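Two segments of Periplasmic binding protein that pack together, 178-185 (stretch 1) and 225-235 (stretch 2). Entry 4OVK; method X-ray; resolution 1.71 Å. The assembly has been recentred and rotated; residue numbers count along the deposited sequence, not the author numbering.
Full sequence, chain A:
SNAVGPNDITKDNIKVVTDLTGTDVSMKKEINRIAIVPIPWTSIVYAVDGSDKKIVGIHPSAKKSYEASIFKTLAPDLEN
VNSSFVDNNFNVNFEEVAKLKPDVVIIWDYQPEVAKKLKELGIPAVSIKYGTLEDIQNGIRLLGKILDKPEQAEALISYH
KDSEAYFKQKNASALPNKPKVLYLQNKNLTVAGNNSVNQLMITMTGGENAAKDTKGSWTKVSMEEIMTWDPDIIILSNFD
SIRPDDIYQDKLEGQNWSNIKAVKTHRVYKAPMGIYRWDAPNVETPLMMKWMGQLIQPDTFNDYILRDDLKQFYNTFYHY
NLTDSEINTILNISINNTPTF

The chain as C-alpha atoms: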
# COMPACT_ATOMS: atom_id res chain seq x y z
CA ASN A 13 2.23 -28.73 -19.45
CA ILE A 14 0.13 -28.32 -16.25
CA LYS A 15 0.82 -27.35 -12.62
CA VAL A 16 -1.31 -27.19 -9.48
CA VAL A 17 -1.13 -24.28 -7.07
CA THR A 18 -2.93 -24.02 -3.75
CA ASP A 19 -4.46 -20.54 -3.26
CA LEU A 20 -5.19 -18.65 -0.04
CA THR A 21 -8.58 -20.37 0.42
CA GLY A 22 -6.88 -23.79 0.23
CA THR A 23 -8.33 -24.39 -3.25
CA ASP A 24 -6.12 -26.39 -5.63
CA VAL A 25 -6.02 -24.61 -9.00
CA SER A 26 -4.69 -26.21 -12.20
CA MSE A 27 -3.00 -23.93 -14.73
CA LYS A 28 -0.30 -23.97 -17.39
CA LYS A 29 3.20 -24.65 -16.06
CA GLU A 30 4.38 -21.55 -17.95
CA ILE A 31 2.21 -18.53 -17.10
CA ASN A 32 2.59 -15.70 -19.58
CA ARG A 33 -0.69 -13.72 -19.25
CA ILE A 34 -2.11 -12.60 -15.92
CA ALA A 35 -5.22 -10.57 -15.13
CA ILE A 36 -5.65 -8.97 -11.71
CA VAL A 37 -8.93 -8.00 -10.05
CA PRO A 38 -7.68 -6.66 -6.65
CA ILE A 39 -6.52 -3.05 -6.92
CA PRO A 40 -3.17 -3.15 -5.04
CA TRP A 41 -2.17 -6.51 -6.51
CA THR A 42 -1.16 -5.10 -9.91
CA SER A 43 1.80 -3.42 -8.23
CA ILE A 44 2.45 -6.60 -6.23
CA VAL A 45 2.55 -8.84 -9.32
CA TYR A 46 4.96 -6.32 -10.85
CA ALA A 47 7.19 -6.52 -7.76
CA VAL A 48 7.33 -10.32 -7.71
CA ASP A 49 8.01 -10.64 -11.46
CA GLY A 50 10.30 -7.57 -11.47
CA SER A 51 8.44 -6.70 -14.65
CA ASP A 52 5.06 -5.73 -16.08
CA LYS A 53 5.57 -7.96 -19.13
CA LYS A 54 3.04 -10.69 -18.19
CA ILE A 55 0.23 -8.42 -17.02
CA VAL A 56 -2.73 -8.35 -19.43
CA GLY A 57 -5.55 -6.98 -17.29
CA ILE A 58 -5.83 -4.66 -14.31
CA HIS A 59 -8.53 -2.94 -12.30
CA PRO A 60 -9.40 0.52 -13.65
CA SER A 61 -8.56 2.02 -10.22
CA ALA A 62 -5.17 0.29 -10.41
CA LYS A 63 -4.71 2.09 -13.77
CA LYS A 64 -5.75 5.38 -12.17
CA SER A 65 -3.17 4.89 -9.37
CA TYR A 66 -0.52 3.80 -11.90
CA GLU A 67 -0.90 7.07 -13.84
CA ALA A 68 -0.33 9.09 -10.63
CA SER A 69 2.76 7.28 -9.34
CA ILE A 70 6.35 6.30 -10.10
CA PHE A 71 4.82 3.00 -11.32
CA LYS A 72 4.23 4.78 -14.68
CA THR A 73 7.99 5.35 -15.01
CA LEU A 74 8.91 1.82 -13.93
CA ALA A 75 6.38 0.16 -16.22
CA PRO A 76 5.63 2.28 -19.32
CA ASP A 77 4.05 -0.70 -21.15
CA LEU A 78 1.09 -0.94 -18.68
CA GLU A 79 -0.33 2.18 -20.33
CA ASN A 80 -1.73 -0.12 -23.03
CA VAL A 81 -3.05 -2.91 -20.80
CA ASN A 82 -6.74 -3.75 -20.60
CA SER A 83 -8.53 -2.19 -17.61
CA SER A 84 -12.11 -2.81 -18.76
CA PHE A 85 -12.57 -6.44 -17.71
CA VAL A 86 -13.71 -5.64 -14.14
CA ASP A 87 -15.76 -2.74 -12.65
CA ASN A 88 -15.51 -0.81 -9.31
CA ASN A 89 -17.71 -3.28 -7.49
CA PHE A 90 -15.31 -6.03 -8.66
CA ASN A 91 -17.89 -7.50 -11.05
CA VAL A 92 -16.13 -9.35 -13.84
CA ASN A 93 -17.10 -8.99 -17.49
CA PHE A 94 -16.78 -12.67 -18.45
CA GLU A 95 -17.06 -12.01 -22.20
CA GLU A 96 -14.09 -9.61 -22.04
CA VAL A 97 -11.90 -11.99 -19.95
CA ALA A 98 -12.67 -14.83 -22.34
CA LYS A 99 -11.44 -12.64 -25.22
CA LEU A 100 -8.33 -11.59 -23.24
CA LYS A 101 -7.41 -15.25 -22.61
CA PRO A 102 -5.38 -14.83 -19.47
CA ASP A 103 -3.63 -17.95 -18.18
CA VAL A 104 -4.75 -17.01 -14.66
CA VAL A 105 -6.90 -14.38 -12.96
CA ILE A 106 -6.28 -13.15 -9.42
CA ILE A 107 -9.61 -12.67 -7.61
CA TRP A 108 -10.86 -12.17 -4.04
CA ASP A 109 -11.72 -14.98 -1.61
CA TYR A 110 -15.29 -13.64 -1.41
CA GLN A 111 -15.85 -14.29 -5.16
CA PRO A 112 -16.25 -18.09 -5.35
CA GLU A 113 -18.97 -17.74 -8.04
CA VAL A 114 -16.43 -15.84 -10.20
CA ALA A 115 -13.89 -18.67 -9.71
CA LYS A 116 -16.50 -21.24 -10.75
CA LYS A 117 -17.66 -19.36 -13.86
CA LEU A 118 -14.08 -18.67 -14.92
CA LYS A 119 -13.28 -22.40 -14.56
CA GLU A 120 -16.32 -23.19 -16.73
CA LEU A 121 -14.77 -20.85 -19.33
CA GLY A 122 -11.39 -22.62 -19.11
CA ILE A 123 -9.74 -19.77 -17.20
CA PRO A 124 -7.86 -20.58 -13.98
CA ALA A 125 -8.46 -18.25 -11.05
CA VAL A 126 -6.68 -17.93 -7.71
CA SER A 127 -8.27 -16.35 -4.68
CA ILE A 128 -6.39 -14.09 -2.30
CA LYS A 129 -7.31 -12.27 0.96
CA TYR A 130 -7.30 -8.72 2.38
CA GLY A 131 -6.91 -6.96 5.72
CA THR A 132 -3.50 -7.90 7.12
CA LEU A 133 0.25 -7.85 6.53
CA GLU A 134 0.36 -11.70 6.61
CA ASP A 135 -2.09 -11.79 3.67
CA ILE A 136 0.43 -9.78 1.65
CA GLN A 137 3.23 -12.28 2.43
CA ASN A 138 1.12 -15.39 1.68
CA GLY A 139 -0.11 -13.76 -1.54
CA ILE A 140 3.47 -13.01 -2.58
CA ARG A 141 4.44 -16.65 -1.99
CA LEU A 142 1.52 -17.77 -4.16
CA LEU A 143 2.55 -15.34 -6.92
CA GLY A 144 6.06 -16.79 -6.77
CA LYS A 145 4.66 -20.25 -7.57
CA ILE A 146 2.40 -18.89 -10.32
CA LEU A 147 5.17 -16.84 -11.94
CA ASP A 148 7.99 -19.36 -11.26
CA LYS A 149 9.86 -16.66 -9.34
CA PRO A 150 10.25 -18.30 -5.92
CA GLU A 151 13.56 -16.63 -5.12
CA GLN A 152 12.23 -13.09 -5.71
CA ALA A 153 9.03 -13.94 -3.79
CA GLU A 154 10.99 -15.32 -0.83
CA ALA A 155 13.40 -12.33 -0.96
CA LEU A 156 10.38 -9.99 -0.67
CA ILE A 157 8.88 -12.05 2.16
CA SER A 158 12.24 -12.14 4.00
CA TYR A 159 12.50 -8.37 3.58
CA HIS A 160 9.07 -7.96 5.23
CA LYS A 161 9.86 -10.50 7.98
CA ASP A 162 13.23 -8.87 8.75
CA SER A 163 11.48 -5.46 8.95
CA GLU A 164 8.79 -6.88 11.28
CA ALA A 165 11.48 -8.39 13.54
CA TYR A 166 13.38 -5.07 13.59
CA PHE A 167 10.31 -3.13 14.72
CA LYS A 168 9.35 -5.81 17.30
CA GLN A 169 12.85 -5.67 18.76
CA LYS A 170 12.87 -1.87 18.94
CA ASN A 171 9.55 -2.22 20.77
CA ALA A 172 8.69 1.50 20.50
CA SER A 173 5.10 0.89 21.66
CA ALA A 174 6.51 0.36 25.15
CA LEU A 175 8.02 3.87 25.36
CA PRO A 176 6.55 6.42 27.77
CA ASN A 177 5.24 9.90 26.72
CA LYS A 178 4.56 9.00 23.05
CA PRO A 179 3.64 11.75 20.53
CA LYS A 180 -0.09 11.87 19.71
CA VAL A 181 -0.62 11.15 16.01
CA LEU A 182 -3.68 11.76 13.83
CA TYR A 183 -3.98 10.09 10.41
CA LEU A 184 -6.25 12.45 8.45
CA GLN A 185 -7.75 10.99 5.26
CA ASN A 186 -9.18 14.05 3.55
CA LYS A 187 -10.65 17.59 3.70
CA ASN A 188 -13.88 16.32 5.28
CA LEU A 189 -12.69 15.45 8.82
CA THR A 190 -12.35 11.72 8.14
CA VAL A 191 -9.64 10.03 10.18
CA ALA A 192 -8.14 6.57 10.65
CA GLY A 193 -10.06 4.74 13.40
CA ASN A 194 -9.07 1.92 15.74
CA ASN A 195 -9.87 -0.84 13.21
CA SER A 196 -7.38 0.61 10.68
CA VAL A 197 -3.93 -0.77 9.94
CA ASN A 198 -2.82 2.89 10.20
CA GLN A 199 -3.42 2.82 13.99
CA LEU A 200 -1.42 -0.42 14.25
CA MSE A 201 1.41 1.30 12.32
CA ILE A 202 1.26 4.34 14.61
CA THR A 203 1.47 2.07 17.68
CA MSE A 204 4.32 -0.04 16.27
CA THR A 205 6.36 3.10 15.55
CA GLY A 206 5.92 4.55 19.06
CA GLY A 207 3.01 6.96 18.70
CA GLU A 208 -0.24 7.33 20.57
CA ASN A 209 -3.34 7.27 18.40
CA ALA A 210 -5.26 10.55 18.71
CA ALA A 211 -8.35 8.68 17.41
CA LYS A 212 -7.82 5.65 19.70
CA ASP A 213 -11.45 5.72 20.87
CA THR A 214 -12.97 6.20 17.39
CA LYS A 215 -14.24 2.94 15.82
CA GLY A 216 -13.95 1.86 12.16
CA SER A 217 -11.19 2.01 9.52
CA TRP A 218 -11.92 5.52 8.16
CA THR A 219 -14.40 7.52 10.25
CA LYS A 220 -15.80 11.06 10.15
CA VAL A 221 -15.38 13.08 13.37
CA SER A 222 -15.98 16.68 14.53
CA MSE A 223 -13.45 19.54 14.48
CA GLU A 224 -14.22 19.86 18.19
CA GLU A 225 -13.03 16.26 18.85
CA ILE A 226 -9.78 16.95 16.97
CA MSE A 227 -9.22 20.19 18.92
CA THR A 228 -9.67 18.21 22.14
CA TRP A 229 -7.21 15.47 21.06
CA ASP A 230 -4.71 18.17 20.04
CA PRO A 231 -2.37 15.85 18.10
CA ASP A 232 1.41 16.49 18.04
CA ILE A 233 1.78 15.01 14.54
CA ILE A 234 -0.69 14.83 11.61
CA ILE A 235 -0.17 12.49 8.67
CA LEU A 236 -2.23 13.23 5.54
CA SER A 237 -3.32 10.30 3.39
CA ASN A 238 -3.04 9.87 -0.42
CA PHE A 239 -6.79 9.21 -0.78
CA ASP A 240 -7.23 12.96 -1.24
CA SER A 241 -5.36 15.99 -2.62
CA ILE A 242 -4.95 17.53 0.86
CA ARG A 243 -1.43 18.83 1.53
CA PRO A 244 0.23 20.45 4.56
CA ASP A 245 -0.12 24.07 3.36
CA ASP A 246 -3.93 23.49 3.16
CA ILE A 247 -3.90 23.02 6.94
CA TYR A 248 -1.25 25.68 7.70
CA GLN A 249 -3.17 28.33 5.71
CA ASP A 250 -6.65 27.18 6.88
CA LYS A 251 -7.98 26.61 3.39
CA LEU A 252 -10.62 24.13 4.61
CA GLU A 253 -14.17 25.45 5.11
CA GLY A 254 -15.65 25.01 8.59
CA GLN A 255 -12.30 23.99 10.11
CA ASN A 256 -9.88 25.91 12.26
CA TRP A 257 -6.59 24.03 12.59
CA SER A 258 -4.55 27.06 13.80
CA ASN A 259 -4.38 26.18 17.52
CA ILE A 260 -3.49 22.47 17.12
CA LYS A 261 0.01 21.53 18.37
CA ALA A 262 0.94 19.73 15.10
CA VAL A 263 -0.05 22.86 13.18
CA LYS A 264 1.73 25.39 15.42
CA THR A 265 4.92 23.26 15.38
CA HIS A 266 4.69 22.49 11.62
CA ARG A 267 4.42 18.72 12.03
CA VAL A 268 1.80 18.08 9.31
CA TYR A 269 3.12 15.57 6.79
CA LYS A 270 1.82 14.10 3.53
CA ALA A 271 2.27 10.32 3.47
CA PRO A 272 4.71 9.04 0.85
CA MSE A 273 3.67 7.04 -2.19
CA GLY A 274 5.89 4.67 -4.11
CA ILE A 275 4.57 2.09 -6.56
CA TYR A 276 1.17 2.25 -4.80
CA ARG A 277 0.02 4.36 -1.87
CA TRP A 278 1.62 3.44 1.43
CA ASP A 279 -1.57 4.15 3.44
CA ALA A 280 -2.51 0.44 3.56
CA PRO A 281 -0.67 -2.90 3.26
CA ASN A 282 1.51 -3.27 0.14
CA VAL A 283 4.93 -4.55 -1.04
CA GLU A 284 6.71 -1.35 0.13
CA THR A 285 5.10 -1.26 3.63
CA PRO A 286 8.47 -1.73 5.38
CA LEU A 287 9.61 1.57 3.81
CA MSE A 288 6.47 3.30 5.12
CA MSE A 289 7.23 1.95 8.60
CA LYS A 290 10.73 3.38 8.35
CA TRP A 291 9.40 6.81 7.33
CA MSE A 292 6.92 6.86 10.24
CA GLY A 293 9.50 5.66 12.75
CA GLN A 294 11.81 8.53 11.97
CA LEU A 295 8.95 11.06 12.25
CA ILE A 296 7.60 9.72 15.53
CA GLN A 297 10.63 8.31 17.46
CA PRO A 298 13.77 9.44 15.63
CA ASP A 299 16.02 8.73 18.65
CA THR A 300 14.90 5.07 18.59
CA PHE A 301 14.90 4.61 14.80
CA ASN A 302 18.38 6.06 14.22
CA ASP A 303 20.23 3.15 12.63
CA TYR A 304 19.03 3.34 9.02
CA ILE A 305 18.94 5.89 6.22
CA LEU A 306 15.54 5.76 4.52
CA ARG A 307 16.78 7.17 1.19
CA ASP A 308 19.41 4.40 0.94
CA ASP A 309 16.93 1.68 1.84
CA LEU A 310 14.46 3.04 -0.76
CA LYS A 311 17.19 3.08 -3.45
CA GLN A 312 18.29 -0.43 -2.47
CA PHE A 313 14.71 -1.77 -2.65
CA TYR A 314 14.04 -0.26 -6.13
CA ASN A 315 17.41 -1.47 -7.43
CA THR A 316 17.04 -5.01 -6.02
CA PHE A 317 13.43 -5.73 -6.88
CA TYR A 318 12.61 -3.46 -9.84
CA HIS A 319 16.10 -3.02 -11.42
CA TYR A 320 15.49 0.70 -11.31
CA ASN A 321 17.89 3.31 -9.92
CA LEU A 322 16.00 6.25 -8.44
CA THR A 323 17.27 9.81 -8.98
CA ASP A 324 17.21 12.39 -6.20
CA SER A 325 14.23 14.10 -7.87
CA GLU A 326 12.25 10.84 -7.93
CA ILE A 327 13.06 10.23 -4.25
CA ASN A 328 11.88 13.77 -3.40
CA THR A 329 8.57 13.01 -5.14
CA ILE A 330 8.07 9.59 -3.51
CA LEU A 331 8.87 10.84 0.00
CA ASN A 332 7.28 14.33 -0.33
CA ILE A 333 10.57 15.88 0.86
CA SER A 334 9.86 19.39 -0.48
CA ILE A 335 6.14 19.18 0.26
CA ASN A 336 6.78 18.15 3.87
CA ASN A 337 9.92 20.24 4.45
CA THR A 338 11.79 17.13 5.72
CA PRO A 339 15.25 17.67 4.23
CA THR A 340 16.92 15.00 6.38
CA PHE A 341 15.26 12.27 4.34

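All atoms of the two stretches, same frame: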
# COMPACT_ATOMS: atom_id res chain seq x y z
N LYS A 178 4.56 9.07 24.51
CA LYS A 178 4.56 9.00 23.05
C LYS A 178 3.85 10.20 22.39
O LYS A 178 2.87 10.69 22.94
CB LYS A 178 3.86 7.71 22.62
CG LYS A 178 4.49 6.45 23.18
CD LYS A 178 3.73 5.21 22.73
CE LYS A 178 3.40 4.29 23.89
NZ LYS A 178 2.52 3.20 23.40
N PRO A 179 4.35 10.68 21.23
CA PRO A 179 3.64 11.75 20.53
C PRO A 179 2.25 11.28 20.08
O PRO A 179 2.10 10.13 19.68
CB PRO A 179 4.51 12.04 19.29
CG PRO A 179 5.82 11.41 19.57
CD PRO A 179 5.57 10.26 20.51
N LYS A 180 1.26 12.17 20.17
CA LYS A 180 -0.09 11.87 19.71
C LYS A 180 -0.21 12.14 18.22
O LYS A 180 0.07 13.25 17.75
CB LYS A 180 -1.11 12.69 20.48
CG LYS A 180 -2.55 12.26 20.24
CD LYS A 180 -3.54 13.09 21.04
CE LYS A 180 -3.35 12.95 22.54
NZ LYS A 180 -4.54 13.47 23.26
N VAL A 181 -0.63 11.12 17.47
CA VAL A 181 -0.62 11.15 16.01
C VAL A 181 -2.02 10.95 15.46
O VAL A 181 -2.73 10.02 15.89
CB VAL A 181 0.29 10.05 15.41
CG1 VAL A 181 0.38 10.19 13.89
CG2 VAL A 181 1.69 10.07 16.04
N LEU A 182 -2.40 11.83 14.53
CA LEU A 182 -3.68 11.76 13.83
C LEU A 182 -3.40 11.43 12.36
O LEU A 182 -2.58 12.10 11.71
CB LEU A 182 -4.40 13.11 13.90
CG LEU A 182 -5.78 13.15 13.23
CD1 LEU A 182 -6.75 12.27 14.01
CD2 LEU A 182 -6.28 14.58 13.15
N TYR A 183 -4.08 10.41 11.83
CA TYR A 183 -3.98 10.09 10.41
C TYR A 183 -5.26 10.61 9.75
O TYR A 183 -6.34 10.05 9.92
CB TYR A 183 -3.80 8.58 10.22
CG TYR A 183 -2.98 8.17 9.00
CD1 TYR A 183 -3.41 8.45 7.72
CD2 TYR A 183 -1.77 7.48 9.14
CE1 TYR A 183 -2.67 8.06 6.60
CE2 TYR A 183 -1.02 7.11 8.03
CZ TYR A 183 -1.48 7.39 6.77
OH TYR A 183 -0.74 6.99 5.67
N LEU A 184 -5.13 11.75 9.07
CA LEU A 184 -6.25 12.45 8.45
C LEU A 184 -6.38 12.01 6.99
O LEU A 184 -5.43 12.11 6.22
CB LEU A 184 -6.03 13.97 8.57
CG LEU A 184 -7.10 14.92 7.98
CD1 LEU A 184 -8.45 14.78 8.67
CD2 LEU A 184 -6.62 16.37 8.06
N GLN A 185 -7.56 11.49 6.62
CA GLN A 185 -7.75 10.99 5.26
C GLN A 185 -7.92 12.09 4.22
O GLN A 185 -7.39 11.98 3.10
CB GLN A 185 -8.97 10.07 5.16
CG GLN A 185 -8.91 9.18 3.91
CD GLN A 185 -10.12 8.27 3.72
OE1 GLN A 185 -10.02 7.22 3.08
NE2 GLN A 185 -11.26 8.67 4.25
N GLU A 225 -13.76 17.45 18.38
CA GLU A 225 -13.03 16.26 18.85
C GLU A 225 -11.53 16.38 18.58
O GLU A 225 -10.70 16.09 19.45
CB GLU A 225 -13.55 14.99 18.16
CG GLU A 225 -14.86 14.45 18.72
CD GLU A 225 -15.46 13.35 17.85
OE1 GLU A 225 -15.24 12.17 18.17
OE2 GLU A 225 -16.14 13.68 16.85
N ILE A 226 -11.18 16.81 17.37
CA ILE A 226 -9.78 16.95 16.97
C ILE A 226 -9.07 18.03 17.80
O ILE A 226 -7.91 17.85 18.19
CB ILE A 226 -9.65 17.21 15.44
CG1 ILE A 226 -10.13 15.97 14.66
CG2 ILE A 226 -8.22 17.56 15.05
CD1 ILE A 226 -10.27 16.19 13.17
N MSE A 227 -9.77 19.13 18.08
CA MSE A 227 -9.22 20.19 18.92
C MSE A 227 -8.93 19.65 20.31
O MSE A 227 -7.88 19.94 20.89
CB MSE A 227 -10.17 21.39 18.96
CG MSE A 227 -10.19 22.11 17.61
SE MSE A 227 -11.62 23.48 17.56
CE MSE A 227 -10.80 24.79 18.78
N THR A 228 -9.84 18.84 20.83
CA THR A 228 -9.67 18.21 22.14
C THR A 228 -8.46 17.26 22.17
O THR A 228 -7.64 17.33 23.10
CB THR A 228 -10.96 17.46 22.54
OG1 THR A 228 -12.03 18.40 22.65
CG2 THR A 228 -10.80 16.73 23.87
N TRP A 229 -8.35 16.39 21.17
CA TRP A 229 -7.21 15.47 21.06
C TRP A 229 -5.90 16.26 21.02
O TRP A 229 -4.95 15.91 21.71
CB TRP A 229 -7.30 14.58 19.81
CG TRP A 229 -8.49 13.66 19.77
CD1 TRP A 229 -9.22 13.20 20.83
CD2 TRP A 229 -9.08 13.07 18.61
NE1 TRP A 229 -10.23 12.37 20.40
CE2 TRP A 229 -10.17 12.27 19.04
CE3 TRP A 229 -8.80 13.14 17.24
CZ2 TRP A 229 -10.97 11.56 18.15
CZ3 TRP A 229 -9.59 12.43 16.35
CH2 TRP A 229 -10.67 11.65 16.81
N ASP A 230 -5.88 17.31 20.20
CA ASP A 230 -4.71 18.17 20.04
C ASP A 230 -3.45 17.36 19.66
O ASP A 230 -2.47 17.32 20.40
CB ASP A 230 -4.46 19.00 21.31
CG ASP A 230 -3.64 20.26 21.06
OD1 ASP A 230 -3.37 20.57 19.88
OD2 ASP A 230 -3.28 20.95 22.03
N PRO A 231 -3.49 16.70 18.49
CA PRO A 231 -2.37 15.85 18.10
C PRO A 231 -1.07 16.64 17.92
O PRO A 231 -1.09 17.83 17.54
CB PRO A 231 -2.84 15.22 16.78
CG PRO A 231 -3.84 16.17 16.24
CD PRO A 231 -4.53 16.75 17.44
N ASP A 232 0.04 15.97 18.24
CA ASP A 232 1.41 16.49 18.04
C ASP A 232 1.88 16.36 16.59
O ASP A 232 2.70 17.16 16.11
CB ASP A 232 2.38 15.74 18.95
CG ASP A 232 2.03 15.85 20.43
OD1 ASP A 232 2.13 16.97 20.99
OD2 ASP A 232 1.64 14.82 21.04
N ILE A 233 1.39 15.33 15.91
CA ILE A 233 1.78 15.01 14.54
C ILE A 233 0.52 14.67 13.75
O ILE A 233 -0.38 14.01 14.28
CB ILE A 233 2.75 13.80 14.50
CG1 ILE A 233 4.07 14.15 15.19
CG2 ILE A 233 3.04 13.35 13.07
CD1 ILE A 233 4.97 12.95 15.45
N ILE A 234 0.43 15.17 12.51
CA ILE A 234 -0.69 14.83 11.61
C ILE A 234 -0.08 14.27 10.34
O ILE A 234 0.83 14.87 9.76
CB ILE A 234 -1.55 16.07 11.27
CG1 ILE A 234 -2.23 16.63 12.53
CG2 ILE A 234 -2.60 15.72 10.21
CD1 ILE A 234 -2.81 18.03 12.35
N ILE A 235 -0.54 13.09 9.93
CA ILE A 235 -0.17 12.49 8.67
C ILE A 235 -1.39 12.59 7.75
O ILE A 235 -2.50 12.28 8.18
CB ILE A 235 0.27 11.02 8.85
CG1 ILE A 235 1.49 10.95 9.78
CG2 ILE A 235 0.54 10.37 7.50
CD1 ILE A 235 1.80 9.56 10.22

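Strand 180-184 and strand 233-235 lie side by side as parallel neighbours in a sheet, their axes 4.7 Å apart at closest approach and inclined by 22°. Val-181 pairs with Ile-233, Leu-182 with Ile-234 and Tyr-183 with Ile-235. The ladder follows the usual parallel pattern, in which alternate residues of each strand bond across to the other, Lys-180, Leu-182 and Leu-184 on one side, Ile-233 and Ile-235 on the other: Ile-233 N donates to Lys-180 O (3.1 Å), Leu-182 N to Ile-233 O (3.0 Å), Ile-235 N to Leu-182 O (2.9 Å) and Leu-184 N to Ile-235 O (2.8 Å). The contact buries 757 Å², counting both sides, and Leu-182, Lys-180 and Ile-235 contribute the largest shares.

Leu-182 is the most extensively covered residue. Its backbone N and O both serve the ladder, while its side chain, on the same sheet face as that of Ile-234, reaches the helix that precedes the second strand. Leu-182 CD1 lies 3.7 Å from Trp-229 CZ3, and Leu-182 CD2 4.0 Å from Ile-226 CG2. Nearer the backbone, Leu-182 CB packs against Pro-231 CG at 3.9 Å. Helix, turn and strand thus all contribute apolar surface around one leucine.

Lys-180 joins the strand to the turn through polar groups. Lys-180 N donates to Asp-232 OD2 (2.8 Å) in a nearly linear bond, so a carboxylate oxygen takes the place of a main-chain acceptor just before the ladder begins. Lys-180 O receives, besides Ile-233 N, a weak bond from Asp-232 N (2.8 Å), bent to 129°. The long side chain, t at chi1 and chi2, extends to the end of the helix, where Lys-180 NZ donates to Trp-229 O (2.9 Å). That carbonyl is in the last helical turn, and the next residue, Asp-230, leaves helical geometry with a positive phi; the ammonium group thus satisfies an acceptor at the helix terminus.

Ile-235 dominates the other face of the sheet, which it shares with Val-181, Tyr-183 and Ile-233. Ile-235 CG2 sits over one face of the Tyr-183 ring, 3.8 Å from the centroid and 19° off the ring normal, a CH-pi contact between a methyl group and the aromatic pi cloud. Ile-235 CD1 meets Val-181 CG1 at 4.0 Å, so the isoleucine touches both of these neighbours across the strand pair. Farther back, Ile-233 CD1 approaches Pro-179 CB at 4.0 Å, extending the apolar packing beyond the start of the first strand.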